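Local structure of PspGI restriction endonuclease (Pyrococcus sp. GI-H, 3BM3) at a contact of chain A with DNA and the interface of chains A and B. The protein cleaves double-stranded DNA at a specific recognition sequence as a type II restriction endonuclease, flipping bases out of the duplex when it binds its substrate. Coordinates in Å, arbitrary orientation; residue numbers count along the deposited sequence, not the author numbering. Chains: chain A/B, PspGI restriction endonuclease.

Contact 1: a contact of chain A with DNA. Residues chain A 90-91, 94, 97. With nucleotides of chain C.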
# COMPACT_ATOMS: atom_id res chain seq x y z
N GLN A 90 -1.25 14.64 13.12
CA GLN A 90 -1.69 13.49 12.33
C GLN A 90 -2.18 14.02 10.99
O GLN A 90 -1.86 13.47 9.94
CB GLN A 90 -2.84 12.76 13.03
CG GLN A 90 -3.35 11.63 12.20
CD GLN A 90 -4.59 11.04 12.75
OE1 GLN A 90 -5.53 11.77 13.05
NE2 GLN A 90 -4.60 9.73 12.92
N SER A 91 -2.97 15.08 11.06
CA SER A 91 -3.50 15.71 9.84
C SER A 91 -2.40 16.16 8.91
O SER A 91 -2.47 15.92 7.70
CB SER A 91 -4.45 16.87 10.17
OG SER A 91 -5.67 16.40 10.74
N GLN A 94 -0.80 13.07 7.30
CA GLN A 94 -1.70 12.57 6.27
C GLN A 94 -1.67 13.46 5.02
O GLN A 94 -1.68 12.98 3.89
CB GLN A 94 -3.10 12.37 6.85
CG GLN A 94 -3.13 11.35 7.94
CD GLN A 94 -2.98 9.92 7.47
OE1 GLN A 94 -2.01 9.59 6.79
NE2 GLN A 94 -3.93 9.08 7.82
N PHE A 97 1.61 12.67 3.17
CA PHE A 97 1.54 11.46 2.37
C PHE A 97 0.84 11.79 1.06
O PHE A 97 1.36 11.56 -0.02
CB PHE A 97 0.77 10.40 3.12
CG PHE A 97 1.56 9.72 4.22
CD1 PHE A 97 2.87 9.29 3.97
CD2 PHE A 97 0.99 9.41 5.43
CE1 PHE A 97 3.56 8.58 4.94
CE2 PHE A 97 1.71 8.72 6.40
CZ PHE A 97 2.97 8.30 6.13
P DG C 8 -4.86 5.93 13.98
OP1 DG C 8 -3.39 5.96 14.07
OP2 DG C 8 -5.68 6.58 15.04
O5' DG C 8 -5.30 6.59 12.61
C5' DG C 8 -4.77 6.11 11.38
C4' DG C 8 -5.36 6.92 10.25
O4' DG C 8 -4.82 6.46 8.99
C3' DG C 8 -6.88 6.77 10.13
O3' DG C 8 -7.39 7.97 9.57
C2' DG C 8 -6.99 5.67 9.09
C1' DG C 8 -5.91 6.14 8.15
N9 DG C 8 -5.44 5.16 7.17
C8 DG C 8 -5.94 3.90 6.94
N7 DG C 8 -5.33 3.28 5.96
C5 DG C 8 -4.39 4.20 5.52
C6 DG C 8 -3.45 4.11 4.46
O6 DG C 8 -3.29 3.18 3.66
N1 DG C 8 -2.67 5.25 4.38
C2 DG C 8 -2.79 6.36 5.19
N2 DG C 8 -1.94 7.36 4.96
N3 DG C 8 -3.67 6.46 6.17
C4 DG C 8 -4.43 5.35 6.27
P DG C 9 -8.78 8.56 10.10
OP1 DG C 9 -8.84 8.34 11.57
OP2 DG C 9 -9.89 8.09 9.24
O5' DG C 9 -8.59 10.12 9.85
C5' DG C 9 -7.52 10.81 10.48
C4' DG C 9 -6.84 11.73 9.49
O4' DG C 9 -6.19 10.96 8.44
C3' DG C 9 -7.76 12.71 8.78
O3' DG C 9 -7.02 13.89 8.52
C2' DG C 9 -8.08 11.97 7.48
C1' DG C 9 -6.74 11.31 7.18
N9 DG C 9 -6.83 10.09 6.38
C8 DG C 9 -7.75 9.08 6.53
N7 DG C 9 -7.55 8.08 5.70
C5 DG C 9 -6.44 8.47 4.96
C6 DG C 9 -5.75 7.80 3.92
O6 DG C 9 -5.99 6.68 3.43
N1 DG C 9 -4.69 8.55 3.44
C2 DG C 9 -4.32 9.79 3.91
N2 DG C 9 -3.26 10.35 3.32
N3 DG C 9 -4.95 10.42 4.88
C4 DG C 9 -5.99 9.71 5.36
P DA C 10 -7.74 15.17 7.89
OP1 DA C 10 -7.37 16.33 8.76
OP2 DA C 10 -9.15 14.91 7.59
O5' DA C 10 -6.92 15.37 6.54
C5' DA C 10 -5.51 15.47 6.59
C4' DA C 10 -4.93 15.47 5.20
O4' DA C 10 -5.11 14.18 4.59
C3' DA C 10 -5.57 16.48 4.26
O3' DA C 10 -4.55 17.05 3.46
C2' DA C 10 -6.53 15.64 3.43
C1' DA C 10 -5.82 14.30 3.36
N9 DA C 10 -6.73 13.16 3.29
C8 DA C 10 -7.86 12.95 4.04
N7 DA C 10 -8.45 11.81 3.79
C5 DA C 10 -7.66 11.23 2.81
C6 DA C 10 -7.75 10.01 2.14
N6 DA C 10 -8.71 9.12 2.38
N1 DA C 10 -6.81 9.73 1.21
C2 DA C 10 -5.84 10.63 1.00
N3 DA C 10 -5.64 11.82 1.58
C4 DA C 10 -6.60 12.05 2.49
O HOH W 1 -7.33 8.60 13.79
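The side-chain amide nitrogen NE2 of A:Gln94 is shared between two deoxyguanosines of one DNA strand. It donates to N3 of DG8 at 3.1 Å, a partner lying in the amide plane. The same nitrogen donates to the deoxyribose ring oxygen O4' of DG9 at 3.0 Å, tilted 20° from that plane. The other end of the amide completes the reading of DG8, because OE1 accepts from the exocyclic amine N2 at 2.9 Å in a nearly straight bond (172° at H). One carboxamide thus matches the donor and acceptor of the guanine sugar edge, which faces the minor groove. A bend at chi2 (-73°) turns the amide toward DG8, while the backbone O of the same residue accepts from N2 of DG9 at 3.1 Å. The edge of the A:Phe97 ring meets OE1 in plane. Along the sugar-phosphate backbone, A:Ser91 OG donates to the phosphate oxygen OP1 of DA10 at 2.6 Å. A:Gln90, extended beyond CG, places NE2 3.1 Å from water 1, which bridges to OP2 and O5' of DG8 and to OP1 of DG9. Helix 85-115 therefore couples phosphate anchoring to minor-groove recognition of consecutive guanines, and so likely contributes to recognition of the cleavage site.

Contact 2: the interface of chains A and B. Residues chain A 202, 229, 231, 233-234, 239; chain B 128, 130-131.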
# COMPACT_ATOMS: atom_id res chain seq x y z
N ILE A 202 12.47 -7.46 -10.13
CA ILE A 202 12.43 -8.77 -10.78
C ILE A 202 11.02 -9.36 -10.76
O ILE A 202 10.49 -9.77 -11.78
CB ILE A 202 13.44 -9.71 -10.13
CG1 ILE A 202 14.86 -9.17 -10.37
CG2 ILE A 202 13.29 -11.11 -10.70
CD1 ILE A 202 15.92 -9.96 -9.64
N ILE A 229 24.15 -11.29 -8.52
CA ILE A 229 23.52 -12.59 -8.40
C ILE A 229 24.38 -13.53 -9.25
O ILE A 229 24.57 -13.30 -10.45
CB ILE A 229 22.05 -12.57 -8.86
CG1 ILE A 229 21.23 -11.66 -7.95
CG2 ILE A 229 21.50 -14.00 -8.85
CD1 ILE A 229 19.81 -11.33 -8.47
N ASP A 231 24.24 -16.98 -9.40
CA ASP A 231 23.61 -18.21 -9.84
C ASP A 231 23.44 -18.11 -11.36
O ASP A 231 22.75 -17.22 -11.84
CB ASP A 231 22.27 -18.38 -9.12
CG ASP A 231 21.55 -19.64 -9.51
OD1 ASP A 231 21.79 -20.16 -10.62
OD2 ASP A 231 20.72 -20.11 -8.69
N ASN A 233 21.71 -19.61 -13.42
CA ASN A 233 20.37 -19.81 -13.90
C ASN A 233 19.59 -18.50 -13.92
O ASN A 233 18.45 -18.46 -14.40
CB ASN A 233 19.63 -20.80 -13.01
CG ASN A 233 20.22 -22.21 -13.07
OD1 ASN A 233 20.80 -22.61 -14.08
ND2 ASN A 233 20.07 -22.95 -11.99
N PHE A 234 20.18 -17.45 -13.34
CA PHE A 234 19.56 -16.13 -13.36
C PHE A 234 20.04 -15.41 -14.60
O PHE A 234 21.24 -15.18 -14.77
CB PHE A 234 19.96 -15.36 -12.13
CG PHE A 234 19.45 -13.97 -12.12
CD1 PHE A 234 18.10 -13.71 -12.25
CD2 PHE A 234 20.32 -12.89 -11.97
CE1 PHE A 234 17.63 -12.44 -12.22
CE2 PHE A 234 19.83 -11.59 -11.96
CZ PHE A 234 18.47 -11.38 -12.07
N TYR A 239 16.28 -8.91 -17.42
CA TYR A 239 15.74 -7.94 -16.49
C TYR A 239 16.35 -6.57 -16.65
O TYR A 239 15.64 -5.56 -16.63
CB TYR A 239 15.99 -8.43 -15.08
CG TYR A 239 15.25 -9.70 -14.82
CD1 TYR A 239 13.88 -9.69 -14.58
CD2 TYR A 239 15.91 -10.92 -14.83
CE1 TYR A 239 13.20 -10.83 -14.38
CE2 TYR A 239 15.23 -12.09 -14.59
CZ TYR A 239 13.87 -12.03 -14.37
OH TYR A 239 13.20 -13.21 -14.12
N TYR B 128 12.43 -17.11 -6.28
CA TYR B 128 13.67 -17.37 -6.97
C TYR B 128 14.62 -17.91 -5.93
O TYR B 128 14.83 -17.30 -4.89
CB TYR B 128 14.24 -16.07 -7.52
CG TYR B 128 13.22 -15.27 -8.29
CD1 TYR B 128 13.01 -15.51 -9.65
CD2 TYR B 128 12.49 -14.26 -7.68
CE1 TYR B 128 12.07 -14.76 -10.37
CE2 TYR B 128 11.56 -13.54 -8.38
CZ TYR B 128 11.34 -13.79 -9.71
OH TYR B 128 10.41 -13.06 -10.41
N TYR B 130 17.69 -18.00 -5.86
CA TYR B 130 18.86 -17.13 -5.71
C TYR B 130 18.55 -15.73 -5.20
O TYR B 130 19.43 -14.89 -5.17
CB TYR B 130 19.60 -17.01 -7.05
CG TYR B 130 18.65 -16.85 -8.20
CD1 TYR B 130 18.20 -17.95 -8.91
CD2 TYR B 130 18.17 -15.60 -8.54
CE1 TYR B 130 17.30 -17.80 -9.96
CE2 TYR B 130 17.28 -15.45 -9.58
CZ TYR B 130 16.86 -16.55 -10.30
OH TYR B 130 15.97 -16.39 -11.32
N ILE B 131 17.31 -15.46 -4.81
CA ILE B 131 16.94 -14.18 -4.20
C ILE B 131 16.35 -14.48 -2.83
O ILE B 131 15.44 -15.29 -2.70
CB ILE B 131 15.97 -13.36 -5.10
CG1 ILE B 131 16.64 -13.02 -6.42
CG2 ILE B 131 15.52 -12.07 -4.39
CD1 ILE B 131 15.90 -12.00 -7.24
O HOH W 2 14.63 -15.24 -13.08
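B:Tyr130 sits in a loop with a turn-like backbone, between the extended B:Tyr128 and B:Ile131, and faces the extended loop residues A:Ile229, A:Asp231 and A:Phe234. Its CG lies between the backbone N and the carbonyl carbon (chi1 42°), and the phenol reaches in among these chain A side chains. A:Phe234 CB rests over one face of the tyrosine ring, 3.9 Å from its centroid in a CH-pi contact, and B:Tyr128 CB lies over the opposite face. The two aromatic side chains cross at about a right angle, with A:Phe234 CD1 3.3 Å from B:Tyr130 CE2. Along the same side, A:Ile229 CG2 meets B:Tyr130 CD2 at 3.7 Å, while A:Asp231 OD2 reaches the CD1 side. A:Asp231 packs its CB against B:Tyr130 CB at 3.6 Å, with its carboxylate turned 77° from the ring; OD1 accepts from the backbone N of A:Asn233 at 2.9 Å, which ties down the turn carrying A:Phe234. At the phenol tip, water 2 links B:Tyr130 OH to A:Tyr239 OH, the latter at 2.7 Å. Nearby, A:Ile202 CG2 sits over the face of the B:Tyr128 ring at its hydroxyl end, 3.5 Å from CZ. The patch joins a loop of chain B, between strands 125-126 and 134-135, to chain A's helix 198-206, the loop after helix 216-227 and helix 236-240, at the periphery of the two-fold interface.

Contact 3: the interface of chains A and B. Residues chain A 168, 171-172, 175, 207; chain B 171-172, 175-176, 179.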
# COMPACT_ATOMS: atom_id res chain seq x y z
N ARG A 168 3.44 -4.08 -5.05
CA ARG A 168 2.52 -5.18 -5.37
C ARG A 168 1.16 -4.66 -5.87
O ARG A 168 0.46 -5.38 -6.54
CB ARG A 168 2.35 -6.15 -4.22
CG ARG A 168 3.61 -6.94 -3.94
CD ARG A 168 3.33 -8.10 -3.02
NE ARG A 168 4.54 -8.86 -2.73
CZ ARG A 168 5.48 -8.46 -1.89
NH1 ARG A 168 5.32 -7.35 -1.17
NH2 ARG A 168 6.56 -9.21 -1.70
N VAL A 171 1.45 -4.68 -9.52
CA VAL A 171 1.34 -6.04 -10.03
C VAL A 171 -0.15 -6.39 -10.05
O VAL A 171 -0.65 -6.90 -11.01
CB VAL A 171 2.12 -7.05 -9.20
CG1 VAL A 171 1.90 -8.49 -9.70
CG2 VAL A 171 3.64 -6.72 -9.17
N GLY A 172 -0.86 -6.00 -9.00
CA GLY A 172 -2.30 -6.23 -8.89
C GLY A 172 -3.05 -5.53 -9.99
O GLY A 172 -3.88 -6.12 -10.69
N GLN A 175 -2.42 -7.10 -13.31
CA GLN A 175 -3.12 -8.38 -13.47
C GLN A 175 -4.57 -8.13 -13.85
O GLN A 175 -5.10 -8.74 -14.76
CB GLN A 175 -3.03 -9.18 -12.17
CG GLN A 175 -4.10 -10.26 -11.99
CD GLN A 175 -4.11 -11.28 -13.11
OE1 GLN A 175 -3.07 -11.51 -13.77
NE2 GLN A 175 -5.30 -11.91 -13.35
N ASN A 207 5.89 -10.52 -13.67
CA ASN A 207 4.48 -10.57 -13.28
C ASN A 207 3.66 -9.39 -13.76
O ASN A 207 2.82 -8.86 -13.04
CB ASN A 207 4.37 -10.78 -11.78
CG ASN A 207 4.82 -12.14 -11.38
OD1 ASN A 207 4.09 -13.10 -11.55
ND2 ASN A 207 6.03 -12.24 -10.89
N VAL B 171 -3.74 -9.00 -4.56
CA VAL B 171 -3.78 -9.43 -5.96
C VAL B 171 -2.37 -9.67 -6.52
O VAL B 171 -2.11 -10.69 -7.17
CB VAL B 171 -4.60 -8.46 -6.82
CG1 VAL B 171 -4.62 -8.93 -8.28
CG2 VAL B 171 -6.03 -8.34 -6.31
N GLY B 172 -1.46 -8.74 -6.24
CA GLY B 172 -0.10 -8.85 -6.70
C GLY B 172 0.58 -10.06 -6.09
O GLY B 172 1.23 -10.82 -6.79
N GLN B 175 -0.75 -13.18 -7.63
CA GLN B 175 -0.27 -13.35 -8.99
C GLN B 175 1.13 -13.91 -8.97
O GLN B 175 1.45 -14.84 -9.70
CB GLN B 175 -0.31 -12.03 -9.74
CG GLN B 175 0.60 -11.97 -10.95
CD GLN B 175 0.26 -12.99 -11.99
OE1 GLN B 175 -0.90 -13.42 -12.12
NE2 GLN B 175 1.29 -13.42 -12.74
N ILE B 176 2.00 -13.32 -8.16
CA ILE B 176 3.36 -13.82 -8.09
C ILE B 176 3.40 -15.31 -7.70
O ILE B 176 4.12 -16.14 -8.32
CB ILE B 176 4.20 -13.01 -7.11
CG1 ILE B 176 4.31 -11.56 -7.61
CG2 ILE B 176 5.55 -13.70 -6.89
CD1 ILE B 176 4.78 -10.55 -6.58
N ASN B 179 1.85 -17.49 -10.43
CA ASN B 179 2.75 -17.58 -11.55
C ASN B 179 3.76 -18.68 -11.30
O ASN B 179 4.14 -19.42 -12.23
CB ASN B 179 3.46 -16.24 -11.74
CG ASN B 179 4.27 -16.20 -12.97
OD1 ASN B 179 3.85 -16.71 -14.02
ND2 ASN B 179 5.44 -15.57 -12.89
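The two copies of helix 167-181 pack through apolar contacts, close at the glycines. A:Val171 CG1 lies 3.6 Å from B:Gly172 CA, and B:Val171 CG1 makes the twin contact with A:Gly172 CA. In both valines CG1 is anti to the backbone N (chi1 176° in A:Val171), the placement that points this methyl at the partner helix. The glycines themselves approach to 4.1 Å between A:Gly172 CA and B:Gly172 CA. Farther along, A:Val171 CG1 also touches B:Gln175 CG, and A:Asn207 crosses B:Ile176 at about a right angle, its CG 3.8 Å from B:Ile176 CG1.

The polar contacts centre on the side-chain amides. B:Gln175 NE2 donates to A:Asn207 OD1 at 3.1 Å, approaching a lone pair in the carbonyl plane, although the bond is somewhat bent (149° at H). B:Asn179 ND2 is equally near that oxygen, but its N-H points away and forms no hydrogen bond; the two asparagine amides are almost perpendicular. The glutamines of the two chains meet without bonding to each other. Each glutamine side chain bends at chi2, and the two amide planes lie almost parallel, 4° apart; the carbonyl oxygens A:Gln175 OE1 and B:Gln175 OE1 stand 3.3 Å from one another.

Contacts 2 and 3 belong to the same two-fold interface, the centres of their C-alpha atoms about 18 Å apart, whereas contact 1 lies about 38 Å from contact 2 and 29 Å from contact 3. Helix 198-206 lends A:Ile202 to contact 2, and A:Asn207, just past its end, enters contact 3, so one segment serves both patches. Contact 3 pairs the helices 167-181 close to the symmetry axis, while contact 2 fastens outlying loops. Together they may fix the relative placement of the two subunits, so that the DNA-reading helix 85-115 of contact 1 and its copy are presented to one duplex.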